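Local atomic coordinates of isocitrate dehydrogenase [NAD] subunit 2, mitochondrial (Saccharomyces cerevisiae, PDB entry 3BLX), a protein that works with a second kind of subunit in an octamer to oxidise and decarboxylate isocitrate to 2-oxoglutarate, reducing NAD+ in the citric acid cycle, and also binds RNA. Residues B[130-135]-B[173-178]; B[167-172]-B[205-210]. One frame throughout, in Å; residues are numbered along the deposited sequence.

Contact 1: residues B[130-135]-B[173-178]; sequences DLVLIR and FEYARA
In Tyr175 the ring carbon CG stands anti to the backbone N (chi1 -173°), which sends the ring from helix 162-178 toward strand 130-136; Val132 answers with CG1, likewise anti to its own backbone N (chi1 180°). The result is a worked example of helix-on-sheet packing in the alpha/beta fold of the isocitrate and isopropylmalate dehydrogenases, where one long aromatic side chain bridges the helix and sheet layers. Within 130-135 and 173-178 the backbones stay well apart: Val132 CA is 9.2 Å from Ala176 CA.

The two strand residues alternate with Leu131 and Leu133, whose side chains turn to the opposite face of the sheet and meet helix 244-258. On the Tyr175 side the chemistry is wholly apolar: methyl groups against ring carbons, both approaching at a slant. Val113 of the adjoining strand 109-117 also touches Tyr175, while Val239 of strand 238-242 packs beside Val132 and Ile134. Arg135, a substrate-binding residue by similarity, ends the same strand segment and is hydrogen-bonded to Tyr142. Within the contact Ile134 CD1 lies 4.1 Å from Tyr175 CD1, and Val132 CG1 sits 3.7 Å from Tyr175 CE1.

Contact 2: residues B[167-172]-B[205-210]; sequences RVIRYA and KELSKE
Arg170 NH2 donates to Glu210 OE1 over 2.8 Å, the one hydrogen bond between these segments and part of a salt bridge. The bond is bent, with an N-H...O angle of 135°. Seen from the arginine, OE1 lies at the edge of the guanidinium and almost in its plane; seen from the glutamate, NH2 arrives on the syn side but 34° out of the carboxylate plane. The two planes are turned 58° against each other, and the second oxygen, Glu210 OE2, stands 3.1 Å from the same NH2.

This is the polar margin of a helix-helix contact, in which helix 162-178 lies against the C-terminal end of helix 195-208. Leu207 fills the space between the backbones, and its two methyls divide the work. CD1 presses on Ile169 CG2 at 3.5 Å and also meets the base of Arg170, whereas CD2 lies over one guanidinium face, 3.7 Å from Arg170 CZ and off-centre over the group. Phe200, Val203 and Ala204, earlier on helix 195-208, continue the apolar surface around Ile169.

The other nitrogens of the guanidinium also have partners: NH1 forms a salt bridge with Glu166, and NE makes a weak hydrogen bond to Tyr211 OH. A leucine in place of Arg170 would probably leave both Glu210 and Glu166 without their positive mate and take away the flat group over Leu207 CD2. Flanked by two carboxylates, the guanidinium is likely to hold its positive charge firmly and to offset the acidic charge of both, so one side chain joins an ionic pair at the margin to apolar packing beneath.

Overall arrangement
Followed from the N terminus, the chain reaches strand 130-136 after several earlier strands and helices, then passes through two further strands before helix 162-178 returns against it, so that contact 1 closes a loop of 37 intervening residues. Contact 2 starts from the same helix at 167-172, inside that loop, and ends beyond it at 205-210, after strand 183-188 and most of helix 195-208. The two closures therefore cross. Helix 162-178 is their common member, tied to the sheet near its C-terminal end and to the neighbouring helix about midway. Direct packing also links the contacts: Val168 touches Ile134 and Arg135, and Phe173 reaches Leu207 and Ser208.

Contact 1: residues B[130-135]-B[173-178]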
# COMPACT_ATOMS: atom_id res chain seq x y z
N ASP B 130 -4.51 37.73 -42.46
CA ASP B 130 -5.73 37.28 -43.11
C ASP B 130 -5.60 35.78 -43.42
O ASP B 130 -5.25 35.39 -44.53
CB ASP B 130 -6.04 38.12 -44.36
CG ASP B 130 -7.39 37.79 -44.96
OD1 ASP B 130 -8.03 36.82 -44.48
OD2 ASP B 130 -7.81 38.50 -45.91
N LEU B 131 -5.88 34.96 -42.42
CA LEU B 131 -5.59 33.54 -42.50
C LEU B 131 -6.84 32.72 -42.72
O LEU B 131 -7.90 33.06 -42.22
CB LEU B 131 -4.91 33.11 -41.21
CG LEU B 131 -3.55 33.77 -41.05
CD1 LEU B 131 -2.99 33.62 -39.64
CD2 LEU B 131 -2.60 33.21 -42.09
N VAL B 132 -6.72 31.65 -43.49
CA VAL B 132 -7.84 30.72 -43.67
C VAL B 132 -7.36 29.28 -43.43
O VAL B 132 -6.46 28.80 -44.12
CB VAL B 132 -8.48 30.83 -45.08
CG1 VAL B 132 -9.60 29.85 -45.23
CG2 VAL B 132 -8.99 32.22 -45.30
N LEU B 133 -7.96 28.61 -42.44
CA LEU B 133 -7.63 27.22 -42.11
C LEU B 133 -8.84 26.29 -42.24
O LEU B 133 -9.88 26.54 -41.66
CB LEU B 133 -7.06 27.13 -40.70
CG LEU B 133 -6.67 25.73 -40.22
CD1 LEU B 133 -5.59 25.16 -41.10
CD2 LEU B 133 -6.21 25.72 -38.78
N ILE B 134 -8.72 25.23 -43.03
CA ILE B 134 -9.77 24.23 -43.11
C ILE B 134 -9.26 22.97 -42.39
O ILE B 134 -8.19 22.46 -42.68
CB ILE B 134 -10.15 23.89 -44.56
CG1 ILE B 134 -11.01 24.98 -45.18
CG2 ILE B 134 -10.99 22.65 -44.61
CD1 ILE B 134 -10.26 26.17 -45.58
N ARG B 135 -10.02 22.48 -41.42
CA ARG B 135 -9.59 21.29 -40.70
C ARG B 135 -10.62 20.17 -40.80
O ARG B 135 -11.81 20.43 -40.89
CB ARG B 135 -9.26 21.65 -39.26
CG ARG B 135 -10.39 21.48 -38.31
CD ARG B 135 -9.87 20.84 -36.99
NE ARG B 135 -10.85 20.88 -35.91
CZ ARG B 135 -11.26 22.00 -35.31
NH1 ARG B 135 -10.80 23.20 -35.68
NH2 ARG B 135 -12.17 21.94 -34.34
N PHE B 173 -9.47 22.94 -51.81
CA PHE B 173 -9.19 23.43 -53.16
C PHE B 173 -10.33 24.33 -53.68
O PHE B 173 -10.11 25.48 -54.00
CB PHE B 173 -8.92 22.26 -54.11
CG PHE B 173 -7.52 21.71 -54.03
CD1 PHE B 173 -7.29 20.37 -53.71
CD2 PHE B 173 -6.43 22.53 -54.27
CE1 PHE B 173 -5.99 19.87 -53.64
CE2 PHE B 173 -5.13 22.02 -54.19
CZ PHE B 173 -4.92 20.69 -53.87
N GLU B 174 -11.54 23.78 -53.73
CA GLU B 174 -12.73 24.48 -54.19
C GLU B 174 -13.06 25.76 -53.42
O GLU B 174 -13.74 26.65 -53.91
CB GLU B 174 -13.93 23.54 -54.19
CG GLU B 174 -13.71 22.31 -55.02
CD GLU B 174 -14.93 21.87 -55.79
OE1 GLU B 174 -15.41 20.75 -55.52
OE2 GLU B 174 -15.41 22.65 -56.65
N TYR B 175 -12.55 25.85 -52.21
CA TYR B 175 -12.75 27.03 -51.40
C TYR B 175 -11.64 28.05 -51.69
O TYR B 175 -11.84 29.25 -51.56
CB TYR B 175 -12.76 26.65 -49.91
CG TYR B 175 -13.11 27.80 -48.98
CD1 TYR B 175 -12.11 28.58 -48.38
CD2 TYR B 175 -14.45 28.10 -48.70
CE1 TYR B 175 -12.44 29.63 -47.53
CE2 TYR B 175 -14.79 29.15 -47.87
CZ TYR B 175 -13.78 29.91 -47.28
OH TYR B 175 -14.13 30.96 -46.44
N ALA B 176 -10.47 27.58 -52.08
CA ALA B 176 -9.41 28.50 -52.43
C ALA B 176 -9.76 29.16 -53.77
O ALA B 176 -9.66 30.38 -53.93
CB ALA B 176 -8.11 27.78 -52.51
N ARG B 177 -10.18 28.35 -54.73
CA ARG B 177 -10.70 28.84 -55.99
C ARG B 177 -11.84 29.84 -55.75
O ARG B 177 -11.80 30.97 -56.24
CB ARG B 177 -11.16 27.66 -56.84
CG ARG B 177 -12.08 28.00 -57.98
CD ARG B 177 -12.60 26.71 -58.63
NE ARG B 177 -11.53 26.02 -59.33
CZ ARG B 177 -11.64 24.79 -59.81
NH1 ARG B 177 -12.78 24.13 -59.63
NH2 ARG B 177 -10.62 24.21 -60.46
N ALA B 178 -12.84 29.45 -54.97
CA ALA B 178 -13.99 30.30 -54.66
C ALA B 178 -13.74 31.64 -53.91
O ALA B 178 -14.62 32.49 -53.88
CB ALA B 178 -15.06 29.48 -53.92

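Contact 2: residues B[167-172]-B[205-210]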
# COMPACT_ATOMS: atom_id res chain seq x y z
N ARG B 167 -11.63 15.05 -49.29
CA ARG B 167 -12.95 15.55 -48.98
C ARG B 167 -12.84 16.85 -48.24
O ARG B 167 -13.48 17.82 -48.64
CB ARG B 167 -13.75 14.56 -48.16
CG ARG B 167 -15.23 14.88 -48.15
CD ARG B 167 -16.09 13.65 -47.96
NE ARG B 167 -15.96 13.14 -46.61
CZ ARG B 167 -16.21 11.88 -46.26
NH1 ARG B 167 -16.61 11.02 -47.19
NH2 ARG B 167 -16.05 11.49 -45.00
N VAL B 168 -12.05 16.89 -47.17
CA VAL B 168 -11.56 18.17 -46.67
C VAL B 168 -10.56 18.74 -47.65
O VAL B 168 -10.42 19.95 -47.72
CB VAL B 168 -10.78 18.13 -45.33
CG1 VAL B 168 -11.63 18.60 -44.19
CG2 VAL B 168 -10.14 16.78 -45.08
N ILE B 169 -9.84 17.89 -48.36
CA ILE B 169 -8.83 18.38 -49.27
C ILE B 169 -9.50 18.90 -50.55
O ILE B 169 -9.18 19.99 -51.02
CB ILE B 169 -7.72 17.37 -49.51
CG1 ILE B 169 -6.96 17.15 -48.20
CG2 ILE B 169 -6.77 17.85 -50.57
CD1 ILE B 169 -5.90 16.10 -48.27
N ARG B 170 -10.47 18.16 -51.09
CA ARG B 170 -11.27 18.70 -52.20
C ARG B 170 -11.84 20.05 -51.81
O ARG B 170 -11.67 21.03 -52.52
CB ARG B 170 -12.43 17.79 -52.62
CG ARG B 170 -12.04 16.70 -53.57
CD ARG B 170 -13.19 16.32 -54.47
NE ARG B 170 -12.66 15.96 -55.78
CZ ARG B 170 -12.22 14.75 -56.08
NH1 ARG B 170 -12.29 13.78 -55.17
NH2 ARG B 170 -11.74 14.51 -57.29
N TYR B 171 -12.51 20.09 -50.67
CA TYR B 171 -13.16 21.30 -50.23
C TYR B 171 -12.17 22.42 -50.09
O TYR B 171 -12.51 23.56 -50.35
CB TYR B 171 -13.91 21.10 -48.91
CG TYR B 171 -14.73 22.31 -48.53
CD1 TYR B 171 -16.04 22.45 -48.96
CD2 TYR B 171 -14.18 23.32 -47.75
CE1 TYR B 171 -16.79 23.56 -48.63
CE2 TYR B 171 -14.92 24.45 -47.42
CZ TYR B 171 -16.22 24.55 -47.87
OH TYR B 171 -16.96 25.66 -47.54
N ALA B 172 -10.94 22.11 -49.70
CA ALA B 172 -9.95 23.16 -49.48
C ALA B 172 -9.57 23.78 -50.79
O ALA B 172 -9.34 24.97 -50.87
CB ALA B 172 -8.72 22.64 -48.79
N LYS B 205 -1.82 15.30 -53.18
CA LYS B 205 -1.09 15.32 -54.44
C LYS B 205 -1.90 14.74 -55.61
O LYS B 205 -1.73 15.13 -56.76
CB LYS B 205 0.25 14.61 -54.28
CG LYS B 205 1.24 15.39 -53.43
CD LYS B 205 2.58 14.67 -53.34
CE LYS B 205 3.61 15.51 -52.60
NZ LYS B 205 4.97 14.90 -52.62
N GLU B 206 -2.80 13.82 -55.28
CA GLU B 206 -3.65 13.14 -56.26
C GLU B 206 -4.72 14.09 -56.76
O GLU B 206 -5.15 14.01 -57.91
CB GLU B 206 -4.34 11.94 -55.61
CG GLU B 206 -4.58 10.76 -56.52
CD GLU B 206 -3.31 9.93 -56.75
OE1 GLU B 206 -2.66 9.53 -55.75
OE2 GLU B 206 -2.98 9.68 -57.92
N LEU B 207 -5.16 14.97 -55.87
CA LEU B 207 -6.21 15.93 -56.20
C LEU B 207 -5.60 17.16 -56.84
O LEU B 207 -6.31 17.93 -57.47
CB LEU B 207 -6.94 16.35 -54.93
CG LEU B 207 -7.67 15.25 -54.19
CD1 LEU B 207 -8.39 15.83 -52.98
CD2 LEU B 207 -8.64 14.54 -55.13
N SER B 208 -4.29 17.31 -56.67
CA SER B 208 -3.56 18.47 -57.16
C SER B 208 -3.77 18.66 -58.67
O SER B 208 -3.83 19.80 -59.16
CB SER B 208 -2.07 18.29 -56.82
OG SER B 208 -1.32 19.45 -57.09
N LYS B 209 -3.89 17.54 -59.38
CA LYS B 209 -3.98 17.52 -60.83
C LYS B 209 -5.36 17.86 -61.35
O LYS B 209 -5.49 18.27 -62.49
CB LYS B 209 -3.50 16.17 -61.39
CG LYS B 209 -4.27 14.96 -60.89
CD LYS B 209 -3.37 13.73 -60.96
CE LYS B 209 -1.97 14.02 -60.40
NZ LYS B 209 -1.13 12.79 -60.27
N GLU B 210 -6.38 17.70 -60.51
CA GLU B 210 -7.73 18.11 -60.88
C GLU B 210 -7.99 19.58 -60.59
O GLU B 210 -9.10 20.06 -60.79
CB GLU B 210 -8.78 17.27 -60.19
CG GLU B 210 -8.55 15.80 -60.31
CD GLU B 210 -9.65 15.01 -59.67
OE1 GLU B 210 -10.81 15.47 -59.75
OE2 GLU B 210 -9.36 13.92 -59.11